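Local coordinates for mutual gliding-motility protein MglA (Myxococcus xanthus DK 1622, PDB 6H17) that binds and hydrolyses GTP as a small GTPase switch that coordinates both gliding motilities and controls the direction and speed of movement, at residues Tyr18-Gly21 with Leu22-Lys25; Gly24-Thr27 with Asn28-Ile32. All coordinates share one frame; numbering follows the deposited sequence. Where two conformers were deposited one is given.

Interaction 1 (Tyr18-Gly21 with Leu22-Lys25); sequences YGPG and LCGK. With GSP (5'-guanosine-diphosphate-monothiophosphate), chain C.
Lys25 NZ is gripped from three directions: by the backbone carbonyl Gly19 O at 3.0 Å, by GSP O3G on the gamma-thiophosphate at 2.7 Å and by GSP O1B on the beta-phosphate at 2.8 Å. The ammonium group sits above the plane of the Gly19 carbonyl, 67° out of it, instead of on a lone pair. Bends at chi3 (-64°) and chi4 (-69°) curl the lysine chain back over the start of the loop, where CD lies 3.4 Å from Tyr18 C. Between them, the two phosphate oxygens and the carbonyl hold the buried ammonium group and probably limit its rotation. O1B is itself held three times, since Gly24 N (3.0 Å) and Lys25 N (2.9 Å) point at it as well; Leu22 N adds a weak bond to the bridging GSP O3B. The loop bends through a type II beta turn from Pro20 to Cys23, closed by Cys23 N on Pro20 O at 3.3 Å. Cys23 SG packs against Pro20 CD at 3.9 Å and also lies near Gly19 C, in a backbone whose angles at Gly19 suit glycine. The bond to CB of Tyr18 points away from 22-25, and its OH is hydrogen-bonded to Asn119 and Asn123 of helix 110-125. Such a loop between strand and helix, with backbone amides and one lysine wrapped round the beta-phosphate, is the P-loop (Walker A) of small GTPases.

Interaction 2 (Gly24-Thr27 with Asn28-Ile32); sequences GKTT and NLQYI. With MG (magnesium ion), chain B; GSP (5'-guanosine-diphosphate-monothiophosphate), chain C.
Asn28 folds its side chain back along the first turn of helix 25-35, the helix that follows the P-loop, and its ND2 donates to Gly24 O at 2.9 Å, nearly straight at 171°. Asn28 N reaches the same oxygen from the opposite face of the carbonyl plane, so the N-cap carbonyl is gripped twice. ND2 also has Gln139 as a partner. Thr26 and Thr27 leave the helix toward the nucleotide, each with its hydroxyl anti to the carbonyl carbon (chi1 -65° and -61°). This directs Thr26 OG1 onto the magnesium at 2.1 Å, beside GSP O2G, O2B and three waters that complete six-fold coordination; Asp58 OD2 is hydrogen-bonded to the same hydroxyl. Thr27 OG1 donates to GSP O1A at 2.7 Å, and Thr27 N backs it on the same oxygen. The methyl branch of Thr26, CG2, lies along the helix, anti to the backbone N; Gln30 crosses it obliquely with NE2 3.5 Å from CG2, a contact left tentative by the two conformers of the glutamine. Between Leu29 N and Lys25 O the helical bond is weak, at 3.3 Å. With an alanine at Lys25, the beta- and gamma-phosphate charge would probably be left without its ammonium mate and the gamma group less firmly fixed. Farther from the metal, Gln30 N meets Thr26 O at 2.9 Å and Tyr31 N meets Thr27 O at 3.0 Å.

How the interactions relate
Leaving strand 10-18, the chain enters the loop of interaction 1, which closes on itself when the lysine at its far end folds back to the carbonyl of Gly19. Interaction 2 begins where interaction 1 ends: the two overlap at Gly24 and Lys25, neither nesting nor crossing, with centres about 10 Å apart. From there helix 25-35 runs on, each backbone bond joining residues four apart. The P-loop connects strand 10-18 of the central sheet to this helix, and both contacts touch the same nucleotide. The loop holds mainly the beta- and gamma-phosphates, while the helix start adds the alpha-phosphate and the magnesium. Residues 28-32 pack against strands 52-62 and 71-78 and helix 176-193, with Lys25 and Thr26 also touching strand 71-78.

Interaction 1 (Tyr18-Gly21 with Leu22-Lys25)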
ATOM      1  N   TYR A  18      -3.527   1.009   1.354  1.00 11.37           N
ATOM      2  CA  TYR A  18      -4.733   1.724   1.742  1.00 11.10           C
ATOM      3  C   TYR A  18      -5.917   1.094   1.035  1.00 11.95           C
ATOM      4  O   TYR A  18      -5.746   0.361   0.060  1.00 13.69           O
ATOM      5  CB  TYR A  18      -4.606   3.189   1.299  1.00 12.47           C
ATOM      6  CG  TYR A  18      -5.221   4.246   2.179  1.00 12.26           C
ATOM      7  CD1 TYR A  18      -4.524   4.774   3.241  1.00 13.38           C
ATOM      8  CD2 TYR A  18      -6.474   4.751   1.910  1.00 12.66           C
ATOM      9  CE1 TYR A  18      -5.056   5.757   4.021  1.00 13.24           C
ATOM     10  CE2 TYR A  18      -7.037   5.746   2.693  1.00 13.52           C
ATOM     11  CZ  TYR A  18      -6.309   6.245   3.757  1.00 13.15           C
ATOM     12  OH  TYR A  18      -6.789   7.265   4.555  1.00 14.94           O
ATOM     13  N   GLY A  19      -7.130   1.382   1.504  1.00 11.17           N
ATOM     14  CA  GLY A  19      -8.327   0.871   0.876  1.00 11.30           C
ATOM     15  C   GLY A  19      -9.391   0.564   1.904  1.00 11.14           C
ATOM     16  O   GLY A  19      -9.138   0.583   3.104  1.00 12.67           O
ATOM     17  N   PRO A  20     -10.593   0.247   1.453  1.00 11.74           N
ATOM     18  CA  PRO A  20     -11.737   0.141   2.372  1.00 12.04           C
ATOM     19  C   PRO A  20     -11.668  -1.117   3.230  1.00 11.83           C
ATOM     20  O   PRO A  20     -10.823  -1.993   3.057  1.00 12.17           O
ATOM     21  CB  PRO A  20     -12.937   0.148   1.419  1.00 12.63           C
ATOM     22  CG  PRO A  20     -12.401  -0.423   0.163  1.00 13.32           C
ATOM     23  CD  PRO A  20     -10.990   0.100   0.043  1.00 11.57           C
ATOM     24  N   GLY A  21     -12.586  -1.206   4.185  1.00 12.52           N
ATOM     25  CA  GLY A  21     -12.617  -2.366   5.055  1.00 12.67           C
ATOM     26  C   GLY A  21     -12.648  -3.655   4.284  1.00 11.95           C
ATOM     27  O   GLY A  21     -13.355  -3.775   3.279  1.00 12.93           O
ATOM     28  N   LEU A  22     -11.875  -4.632   4.738  1.00 11.95           N
ATOM     29  CA  LEU A  22     -11.896  -6.000   4.230  1.00 12.34           C
ATOM     30  C   LEU A  22     -11.510  -6.103   2.758  1.00 12.58           C
ATOM     31  O   LEU A  22     -11.821  -7.108   2.112  1.00 14.27           O
ATOM     32  CB  LEU A  22     -13.247  -6.690   4.514  1.00 13.85           C
ATOM     33  CG  LEU A  22     -13.590  -6.791   6.006  1.00 15.03           C
ATOM     34  CD1 LEU A  22     -15.033  -7.335   6.178  1.00 20.44           C
ATOM     35  CD2 LEU A  22     -12.600  -7.636   6.779  1.00 18.02           C
ATOM     36  N   CYS A  23     -10.767  -5.147   2.212  1.00 11.26           N
ATOM     37  CA  CYS A  23     -10.492  -5.150   0.780  1.00 11.49           C
ATOM     38  C   CYS A  23      -9.323  -6.034   0.360  1.00 10.57           C
ATOM     39  O   CYS A  23      -9.227  -6.361  -0.828  1.00 11.48           O
ATOM     40  CB  CYS A  23     -10.274  -3.732   0.275  1.00 12.68           C
ATOM     41  SG  CYS A  23      -8.748  -2.969   0.890  1.00 12.17           S
ATOM     42  N   GLY A  24      -8.440  -6.407   1.280  1.00 10.83           N
ATOM     43  CA  GLY A  24      -7.319  -7.273   0.978  1.00 10.32           C
ATOM     44  C   GLY A  24      -5.933  -6.736   1.304  1.00 10.39           C
ATOM     45  O   GLY A  24      -4.945  -7.287   0.810  1.00 10.40           O
ATOM     46  N   LYS A  25      -5.826  -5.668   2.104  1.00 10.46           N
ATOM     47  CA  LYS A  25      -4.518  -5.089   2.428  1.00 10.13           C
ATOM     48  C   LYS A  25      -3.651  -6.061   3.224  1.00 10.77           C
ATOM     49  O   LYS A  25      -2.505  -6.359   2.841  1.00 11.10           O
ATOM     50  CB  LYS A  25      -4.715  -3.792   3.221  1.00 10.52           C
ATOM     51  CG  LYS A  25      -5.508  -2.724   2.465  1.00 11.93           C
ATOM     52  CD  LYS A  25      -5.832  -1.482   3.292  1.00 13.43           C
ATOM     53  CE  LYS A  25      -6.727  -1.732   4.478  1.00 13.79           C
ATOM     54  NZ  LYS A  25      -8.132  -2.087   4.141  1.00 11.90           N
TER
HETATM   55  PG  GSP C 302      -9.107  -4.161   7.272  1.00 12.13           P
HETATM   56  O3B GSP C 302      -9.143  -5.226   6.005  1.00 11.42           O
HETATM   57  S1G GSP C 302     -10.784  -4.300   8.101  1.00 14.65           S
HETATM   58  O2G GSP C 302      -7.895  -4.582   8.128  1.00 14.69           O
HETATM   59  O3G GSP C 302      -8.841  -2.792   6.638  1.00 13.52           O
HETATM   60  PB  GSP C 302      -8.021  -5.729   5.007  1.00 11.11           P
HETATM   61  O1B GSP C 302      -7.982  -4.869   3.799  1.00 10.39           O
HETATM   62  O2B GSP C 302      -6.733  -5.919   5.715  1.00 11.13           O
HETATM   63  PA  GSP C 302      -8.012  -8.602   4.655  1.00 12.17           P
HETATM   64  O1A GSP C 302      -6.775  -8.668   3.893  1.00 12.44           O
HETATM   65  O2A GSP C 302      -7.988  -9.040   6.054  1.00 14.33           O
HETATM   66  O3A GSP C 302      -8.645  -7.146   4.562  1.00 11.27           O
HETATM   67  O5' GSP C 302      -9.092  -9.420   3.810  1.00 12.22           O
HETATM   68  C5' GSP C 302     -10.439  -9.496   4.250  1.00 13.11           C
HETATM   69  C4' GSP C 302     -11.092 -10.773   3.735  1.00 14.77           C
HETATM   70  O4' GSP C 302     -11.110 -10.758   2.294  1.00 14.17           O
HETATM   71  C3' GSP C 302     -10.328 -12.006   4.141  1.00 14.90           C
HETATM   72  O3' GSP C 302     -11.239 -13.048   4.451  1.00 23.55           O
HETATM   73  C2' GSP C 302      -9.507 -12.398   2.914  1.00 15.24           C
HETATM   74  O2' GSP C 302      -9.194 -13.756   2.804  1.00 16.83           O
HETATM   75  C1' GSP C 302     -10.460 -11.921   1.809  1.00 12.82           C
HETATM   76  N9  GSP C 302      -9.805 -11.616   0.543  1.00 12.11           N
HETATM   77  C8  GSP C 302      -8.736 -10.791   0.379  1.00 11.63           C
HETATM   78  N7  GSP C 302      -8.395 -10.746  -0.925  1.00 11.28           N
HETATM   79  C5  GSP C 302      -9.271 -11.561  -1.595  1.00 10.46           C
HETATM   80  C6  GSP C 302      -9.396 -11.914  -2.937  1.00 11.70           C
HETATM   81  O6  GSP C 302      -8.668 -11.496  -3.868  1.00 11.84           O
HETATM   82  N1  GSP C 302     -10.397 -12.786  -3.233  1.00 10.71           N
HETATM   83  C2  GSP C 302     -11.258 -13.284  -2.289  1.00 11.78           C
HETATM   84  N2  GSP C 302     -12.214 -14.114  -2.668  1.00 12.55           N
HETATM   85  N3  GSP C 302     -11.151 -12.961  -0.979  1.00 11.81           N
HETATM   86  C4  GSP C 302     -10.153 -12.111  -0.676  1.00 11.48           C

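Interaction 2 (Gly24-Thr27 with Asn28-Ile32)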
ATOM      1  N   GLY A  24      -8.440  -6.407   1.280  1.00 10.83           N
ATOM      2  CA  GLY A  24      -7.319  -7.273   0.978  1.00 10.32           C
ATOM      3  C   GLY A  24      -5.933  -6.736   1.304  1.00 10.39           C
ATOM      4  O   GLY A  24      -4.945  -7.287   0.810  1.00 10.40           O
ATOM      5  N   LYS A  25      -5.826  -5.668   2.104  1.00 10.46           N
ATOM      6  CA  LYS A  25      -4.518  -5.089   2.428  1.00 10.13           C
ATOM      7  C   LYS A  25      -3.651  -6.061   3.224  1.00 10.77           C
ATOM      8  O   LYS A  25      -2.505  -6.359   2.841  1.00 11.10           O
ATOM      9  CB  LYS A  25      -4.715  -3.792   3.221  1.00 10.52           C
ATOM     10  CG  LYS A  25      -5.508  -2.724   2.465  1.00 11.93           C
ATOM     11  CD  LYS A  25      -5.832  -1.482   3.292  1.00 13.43           C
ATOM     12  CE  LYS A  25      -6.727  -1.732   4.478  1.00 13.79           C
ATOM     13  NZ  LYS A  25      -8.132  -2.087   4.141  1.00 11.90           N
ATOM     14  N   THR A  26      -4.174  -6.558   4.344  1.00 10.56           N
ATOM     15  CA  THR A  26      -3.439  -7.513   5.163  1.00 10.92           C
ATOM     16  C   THR A  26      -3.064  -8.739   4.343  1.00 11.61           C
ATOM     17  O   THR A  26      -1.940  -9.240   4.444  1.00 11.52           O
ATOM     18  CB  THR A  26      -4.281  -7.882   6.382  1.00 11.47           C
ATOM     19  OG1 THR A  26      -4.438  -6.710   7.203  1.00 12.36           O
ATOM     20  CG2 THR A  26      -3.625  -9.004   7.206  1.00 12.77           C
ATOM     21  N   THR A  27      -3.990  -9.221   3.501  1.00 11.20           N
ATOM     22  CA  THR A  27      -3.734 -10.419   2.699  1.00 10.52           C
ATOM     23  C   THR A  27      -2.564 -10.198   1.751  1.00 10.63           C
ATOM     24  O   THR A  27      -1.746 -11.105   1.548  1.00 11.47           O
ATOM     25  CB  THR A  27      -4.992 -10.767   1.908  1.00 11.70           C
ATOM     26  OG1 THR A  27      -6.073 -11.038   2.802  1.00 12.58           O
ATOM     27  CG2 THR A  27      -4.793 -12.023   1.060  1.00 12.98           C
ATOM     28  N   ASN A  28      -2.452  -9.001   1.167  1.00 11.17           N
ATOM     29  CA  ASN A  28      -1.294  -8.695   0.334  1.00 10.28           C
ATOM     30  C   ASN A  28       0.002  -8.915   1.110  1.00 11.07           C
ATOM     31  O   ASN A  28       0.933  -9.569   0.628  1.00 11.24           O
ATOM     32  CB  ASN A  28      -1.345  -7.243  -0.171  1.00 11.28           C
ATOM     33  CG  ASN A  28      -1.984  -7.093  -1.548  1.00 10.57           C
ATOM     34  OD1 ASN A  28      -1.279  -7.072  -2.555  1.00 11.05           O
ATOM     35  ND2 ASN A  28      -3.289  -6.922  -1.594  1.00 10.90           N
ATOM     36  N   LEU A  29       0.111  -8.312   2.301  1.00 10.79           N
ATOM     37  CA  LEU A  29       1.348  -8.449   3.080  1.00 11.39           C
ATOM     38  C   LEU A  29       1.598  -9.887   3.520  1.00 11.97           C
ATOM     39  O   LEU A  29       2.752 -10.321   3.593  1.00 12.32           O
ATOM     40  CB  LEU A  29       1.360  -7.495   4.269  1.00 12.15           C
ATOM     41  CG  LEU A  29       1.954  -6.115   3.980  1.00 13.37           C
ATOM     42  CD1 LEU A  29       1.167  -5.335   2.957  1.00 13.68           C
ATOM     43  CD2 LEU A  29       2.123  -5.315   5.269  1.00 13.66           C
ATOM     44  N   GLN A  30       0.540 -10.635   3.831  1.00 11.56           N
ATOM     45  CA  GLN A  30       0.714 -12.039   4.212  0.57 11.17           C
ATOM     46  C   GLN A  30       1.305 -12.838   3.061  1.00 11.65           C
ATOM     47  O   GLN A  30       2.204 -13.668   3.263  1.00 13.04           O
ATOM     48  CB  GLN A  30      -0.626 -12.632   4.667  0.57 14.06           C
ATOM     49  CG  GLN A  30      -1.087 -12.065   5.994  0.57 13.19           C
ATOM     50  CD  GLN A  30      -2.523 -12.388   6.415  0.57 19.48           C
ATOM     51  OE1 GLN A  30      -3.431 -12.594   5.596  0.57 19.34           O
ATOM     52  NE2 GLN A  30      -2.735 -12.387   7.730  0.57 18.11           N
ATOM     53  N   TYR A  31       0.816 -12.622   1.835  1.00 11.80           N
ATOM     54  CA  TYR A  31       1.358 -13.337   0.687  1.00 11.16           C
ATOM     55  C   TYR A  31       2.807 -12.929   0.450  1.00 11.99           C
ATOM     56  O   TYR A  31       3.680 -13.780   0.226  1.00 12.41           O
ATOM     57  CB  TYR A  31       0.518 -13.057  -0.569  1.00 12.17           C
ATOM     58  CG  TYR A  31       0.964 -13.927  -1.721  1.00 11.36           C
ATOM     59  CD1 TYR A  31       0.457 -15.205  -1.865  1.00 12.43           C
ATOM     60  CD2 TYR A  31       1.956 -13.505  -2.602  1.00 11.64           C
ATOM     61  CE1 TYR A  31       0.914 -16.041  -2.861  1.00 13.23           C
ATOM     62  CE2 TYR A  31       2.389 -14.331  -3.625  1.00 12.85           C
ATOM     63  CZ  TYR A  31       1.873 -15.593  -3.735  1.00 12.92           C
ATOM     64  OH  TYR A  31       2.304 -16.450  -4.728  1.00 16.63           O
ATOM     65  N   ILE A  32       3.088 -11.622   0.493  1.00 11.69           N
ATOM     66  CA  ILE A  32       4.462 -11.136   0.328  1.00 11.96           C
ATOM     67  C   ILE A  32       5.380 -11.802   1.349  1.00 13.06           C
ATOM     68  O   ILE A  32       6.463 -12.309   1.015  1.00 13.84           O
ATOM     69  CB  ILE A  32       4.511  -9.604   0.427  1.00 12.23           C
ATOM     70  CG1 ILE A  32       3.765  -8.974  -0.750  1.00 12.82           C
ATOM     71  CG2 ILE A  32       5.954  -9.123   0.440  1.00 13.29           C
ATOM     72  CD1 ILE A  32       3.421  -7.501  -0.542  1.00 13.05           C
TER
HETATM   73 MG    MG B 301      -6.194  -5.673   7.736  1.00 12.47          MG
HETATM   74  PG  GSP C 302      -9.107  -4.161   7.272  1.00 12.13           P
HETATM   75  O3B GSP C 302      -9.143  -5.226   6.005  1.00 11.42           O
HETATM   76  S1G GSP C 302     -10.784  -4.300   8.101  1.00 14.65           S
HETATM   77  O2G GSP C 302      -7.895  -4.582   8.128  1.00 14.69           O
HETATM   78  O3G GSP C 302      -8.841  -2.792   6.638  1.00 13.52           O
HETATM   79  PB  GSP C 302      -8.021  -5.729   5.007  1.00 11.11           P
HETATM   80  O1B GSP C 302      -7.982  -4.869   3.799  1.00 10.39           O
HETATM   81  O2B GSP C 302      -6.733  -5.919   5.715  1.00 11.13           O
HETATM   82  PA  GSP C 302      -8.012  -8.602   4.655  1.00 12.17           P
HETATM   83  O1A GSP C 302      -6.775  -8.668   3.893  1.00 12.44           O
HETATM   84  O2A GSP C 302      -7.988  -9.040   6.054  1.00 14.33           O
HETATM   85  O3A GSP C 302      -8.645  -7.146   4.562  1.00 11.27           O
HETATM   86  O5' GSP C 302      -9.092  -9.420   3.810  1.00 12.22           O
HETATM   87  C5' GSP C 302     -10.439  -9.496   4.250  1.00 13.11           C
HETATM   88  C4' GSP C 302     -11.092 -10.773   3.735  1.00 14.77           C
HETATM   89  O4' GSP C 302     -11.110 -10.758   2.294  1.00 14.17           O
HETATM   90  C3' GSP C 302     -10.328 -12.006   4.141  1.00 14.90           C
HETATM   91  O3' GSP C 302     -11.239 -13.048   4.451  1.00 23.55           O
HETATM   92  C2' GSP C 302      -9.507 -12.398   2.914  1.00 15.24           C
HETATM   93  O2' GSP C 302      -9.194 -13.756   2.804  1.00 16.83           O
HETATM   94  C1' GSP C 302     -10.460 -11.921   1.809  1.00 12.82           C
HETATM   95  N9  GSP C 302      -9.805 -11.616   0.543  1.00 12.11           N
HETATM   96  C8  GSP C 302      -8.736 -10.791   0.379  1.00 11.63           C
HETATM   97  N7  GSP C 302      -8.395 -10.746  -0.925  1.00 11.28           N
HETATM   98  C5  GSP C 302      -9.271 -11.561  -1.595  1.00 10.46           C
HETATM   99  C6  GSP C 302      -9.396 -11.914  -2.937  1.00 11.70           C
HETATM  100  O6  GSP C 302      -8.668 -11.496  -3.868  1.00 11.84           O
HETATM  101  N1  GSP C 302     -10.397 -12.786  -3.233  1.00 10.71           N
HETATM  102  C2  GSP C 302     -11.258 -13.284  -2.289  1.00 11.78           C
HETATM  103  N2  GSP C 302     -12.214 -14.114  -2.668  1.00 12.55           N
HETATM  104  N3  GSP C 302     -11.151 -12.961  -0.979  1.00 11.81           N
HETATM  105  C4  GSP C 302     -10.153 -12.111  -0.676  1.00 11.48           C
HETATM  106  O   HOH W   1      -5.236  -3.816   7.329  1.00 13.38           O
HETATM  107  O   HOH W   2      -5.515  -5.613   9.659  1.00 15.28           O
HETATM  108  O   HOH W   3      -7.090  -7.501   8.154  1.00 14.14           O